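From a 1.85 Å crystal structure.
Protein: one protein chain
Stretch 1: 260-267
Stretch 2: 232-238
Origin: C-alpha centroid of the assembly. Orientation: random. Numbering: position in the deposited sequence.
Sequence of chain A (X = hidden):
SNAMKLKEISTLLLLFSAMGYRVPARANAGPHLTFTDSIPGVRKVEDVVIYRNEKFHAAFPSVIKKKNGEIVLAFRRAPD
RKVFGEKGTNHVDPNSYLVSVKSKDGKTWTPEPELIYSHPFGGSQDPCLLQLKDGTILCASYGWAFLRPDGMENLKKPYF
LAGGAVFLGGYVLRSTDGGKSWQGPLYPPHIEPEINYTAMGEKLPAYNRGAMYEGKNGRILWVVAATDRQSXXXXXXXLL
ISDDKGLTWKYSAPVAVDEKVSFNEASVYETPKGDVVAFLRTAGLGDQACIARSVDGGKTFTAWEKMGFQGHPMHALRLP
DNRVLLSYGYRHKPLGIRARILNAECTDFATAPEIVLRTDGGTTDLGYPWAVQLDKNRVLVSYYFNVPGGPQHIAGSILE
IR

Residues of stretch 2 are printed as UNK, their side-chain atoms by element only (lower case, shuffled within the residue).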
# COMPACT_ATOMS: atom_id res chain seq x y z
N LYS A 260 5.44 35.72 -14.12
CA LYS A 260 4.07 35.53 -13.67
C LYS A 260 3.49 34.17 -14.03
O LYS A 260 2.80 33.58 -13.21
CB LYS A 260 3.16 36.62 -14.27
CG LYS A 260 3.40 37.99 -13.65
CD LYS A 260 2.46 39.04 -14.20
CE LYS A 260 2.92 40.43 -13.79
NZ LYS A 260 4.31 40.73 -14.25
N VAL A 261 3.75 33.67 -15.23
CA VAL A 261 3.14 32.43 -15.69
C VAL A 261 3.87 31.24 -15.07
O VAL A 261 5.11 31.22 -15.02
CB VAL A 261 3.18 32.37 -17.23
CG1 VAL A 261 2.63 31.06 -17.74
CG2 VAL A 261 2.41 33.57 -17.83
N SER A 262 3.11 30.24 -14.59
CA SER A 262 3.69 29.01 -14.06
C SER A 262 3.76 27.95 -15.15
O SER A 262 2.89 27.88 -16.03
CB SER A 262 2.86 28.45 -12.89
OG SER A 262 2.93 29.24 -11.71
N PHE A 263 4.79 27.12 -15.09
CA PHE A 263 4.93 25.95 -15.94
C PHE A 263 5.06 24.76 -15.01
O PHE A 263 5.87 24.80 -14.08
CB PHE A 263 6.16 26.09 -16.85
CG PHE A 263 6.12 27.32 -17.70
CD1 PHE A 263 5.41 27.33 -18.89
CD2 PHE A 263 6.75 28.48 -17.27
CE1 PHE A 263 5.34 28.50 -19.66
CE2 PHE A 263 6.70 29.63 -18.03
CZ PHE A 263 5.99 29.64 -19.23
N ASN A 264 4.25 23.72 -15.22
CA ASN A 264 4.32 22.58 -14.32
C ASN A 264 4.42 21.28 -15.11
O ASN A 264 5.54 20.86 -15.45
CB ASN A 264 3.13 22.58 -13.31
CG ASN A 264 1.78 22.95 -13.95
OD1 ASN A 264 1.29 22.25 -14.84
ND2 ASN A 264 1.14 24.00 -13.44
N GLU A 265 3.30 20.64 -15.44
CA GLU A 265 3.37 19.31 -16.06
C GLU A 265 3.94 19.41 -17.48
O GLU A 265 3.51 20.25 -18.28
CB GLU A 265 1.98 18.69 -16.07
CG GLU A 265 1.54 18.44 -14.68
CD GLU A 265 0.11 17.98 -14.57
OE1 GLU A 265 -0.67 18.14 -15.54
OE2 GLU A 265 -0.24 17.46 -13.50
N ALA A 266 4.92 18.56 -17.80
CA ALA A 266 5.66 18.68 -19.05
C ALA A 266 6.03 17.31 -19.56
O ALA A 266 6.52 16.48 -18.78
CB ALA A 266 6.92 19.52 -18.85
N SER A 267 5.82 17.07 -20.85
CA SER A 267 6.36 15.89 -21.53
C SER A 267 7.49 16.32 -22.44
O SER A 267 7.41 17.36 -23.10
CB SER A 267 5.28 15.17 -22.34
OG SER A 267 4.43 14.40 -21.49
N UNK A 232 2.74 34.95 -4.74
CA UNK A 232 1.88 33.79 -5.03
C UNK A 232 2.70 32.61 -5.57
O UNK A 232 3.81 32.82 -6.08
c UNK A 232 0.93 34.34 -6.10
c UNK A 232 2.68 35.97 -5.80
c UNK A 232 1.74 35.35 -6.83
N UNK A 233 2.18 31.39 -5.40
CA UNK A 233 2.85 30.19 -5.88
C UNK A 233 3.22 30.32 -7.36
O UNK A 233 2.41 30.75 -8.18
c UNK A 233 2.56 27.68 -6.11
c UNK A 233 1.94 28.98 -5.66
n UNK A 233 3.19 26.97 -5.19
o UNK A 233 2.46 27.30 -7.29
N UNK A 234 4.46 29.97 -7.70
CA UNK A 234 4.87 29.87 -9.09
C UNK A 234 5.77 28.66 -9.28
O UNK A 234 6.59 28.35 -8.41
c UNK A 234 6.29 32.56 -11.56
c UNK A 234 5.59 31.14 -9.59
n UNK A 234 8.70 31.85 -11.77
c UNK A 234 5.68 31.23 -11.12
c UNK A 234 7.69 32.71 -11.03
N UNK A 235 5.62 27.99 -10.41
CA UNK A 235 6.49 26.89 -10.79
C UNK A 235 7.15 27.17 -12.14
O UNK A 235 6.61 27.92 -12.98
o UNK A 235 4.68 25.60 -11.85
c UNK A 235 5.73 25.53 -10.87
c UNK A 235 5.15 25.15 -9.51
N UNK A 236 8.31 26.56 -12.33
CA UNK A 236 9.05 26.61 -13.58
C UNK A 236 9.52 25.20 -13.93
O UNK A 236 9.53 24.31 -13.08
c UNK A 236 10.25 27.58 -13.48
o UNK A 236 11.06 27.21 -12.37
N UNK A 237 9.93 25.01 -15.19
CA UNK A 237 10.38 23.73 -15.69
C UNK A 237 11.89 23.75 -15.93
O UNK A 237 12.46 24.78 -16.32
o UNK A 237 7.34 23.26 -17.50
c UNK A 237 9.68 23.35 -17.00
n UNK A 237 8.06 21.96 -15.80
c UNK A 237 8.25 22.85 -16.79
N UNK A 238 12.50 22.59 -15.72
CA UNK A 238 13.94 22.41 -15.74
C UNK A 238 14.22 21.02 -16.30
O UNK A 238 13.49 20.08 -16.01
c UNK A 238 14.52 22.59 -14.33
c UNK A 238 14.22 26.05 -13.28
n UNK A 238 14.84 25.05 -13.88
c UNK A 238 14.11 23.89 -13.71
n UNK A 238 13.09 25.59 -12.76
c UNK A 238 13.00 24.24 -13.02
O HOH W 1 1.40 27.69 -9.96
O HOH W 2 7.56 30.40 -14.07
O HOH W 3 2.15 25.28 -11.03

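Position 232 carries three side-chain carbons that close a ring onto the backbone N, and none of them comes within reach of stretch 1. A ring through the main-chain nitrogen identifies Pro 232, which follows a cis peptide bond.

At position 233 the side chain has two carbons, the second bearing one oxygen and one nitrogen. The carbon chain is one methylene long, so the residue is Asn 233. It meets stretch 1 through solvent: water 1 donates to Asn 233 OD1 (2.9 Å) and lies 2.8 Å from Ser 262 OG.

Position 234 shows four carbons in a row ending in a nitrogen, an unbranched chain that passes 3.4 Å from Ser 262 OG at its second carbon and 3.9 Å from Val 261 O at its third. This is Lys 234. Its chain starts extended and then bends, with chi3 and chi4 both p, and NZ donates to water 2 at 2.9 Å; the same water lies 2.8 Å from Val 261 O.

At position 235 one carbon carries an oxygen and a second carbon. The oxygen lies 2.7 Å from Phe 263 O, close enough for a hydrogen bond, and branching at CB with one oxygen and one methyl gives Thr 235. Thr 235 OG1 donates to Phe 263 O and accepts from water 3 (2.7 Å), which in turn accepts from Asn 264 ND2 (2.9 Å).

Position 236 has one carbon and then one oxygen, with CB directed away from stretch 1: Ser 236.

Position 237 again has two carbons, the second with one oxygen and one nitrogen, and CB points toward stretch 1. The nitrogen is 2.8 Å from Asn 264 O, and the oxygen is 3.1 Å from Phe 263 CB. This is Asn 237; ND2 donates to Asn 264 O nearly linearly, whereas OD1 is buried without a polar partner.

Position 238 has one carbon followed by a five-membered ring of three carbons and two nitrogens, out of reach of stretch 1. It is His 238, whose NE2 donates to Ser 236 OG at 2.6 Å.

The strands cross at 59°, and their direct main-chain pairing is limited to Phe 263 N donating to Thr 235 O (2.9 Å). Side chains extend it: Ser 262 OG accepts from Thr 235 N (3.2 Å), while Thr 235 and Asn 237 reach successive carbonyls of stretch 1. Bridging waters complete this largely polar contact.

Stretch 2, residues 232-238: PNKTSNH
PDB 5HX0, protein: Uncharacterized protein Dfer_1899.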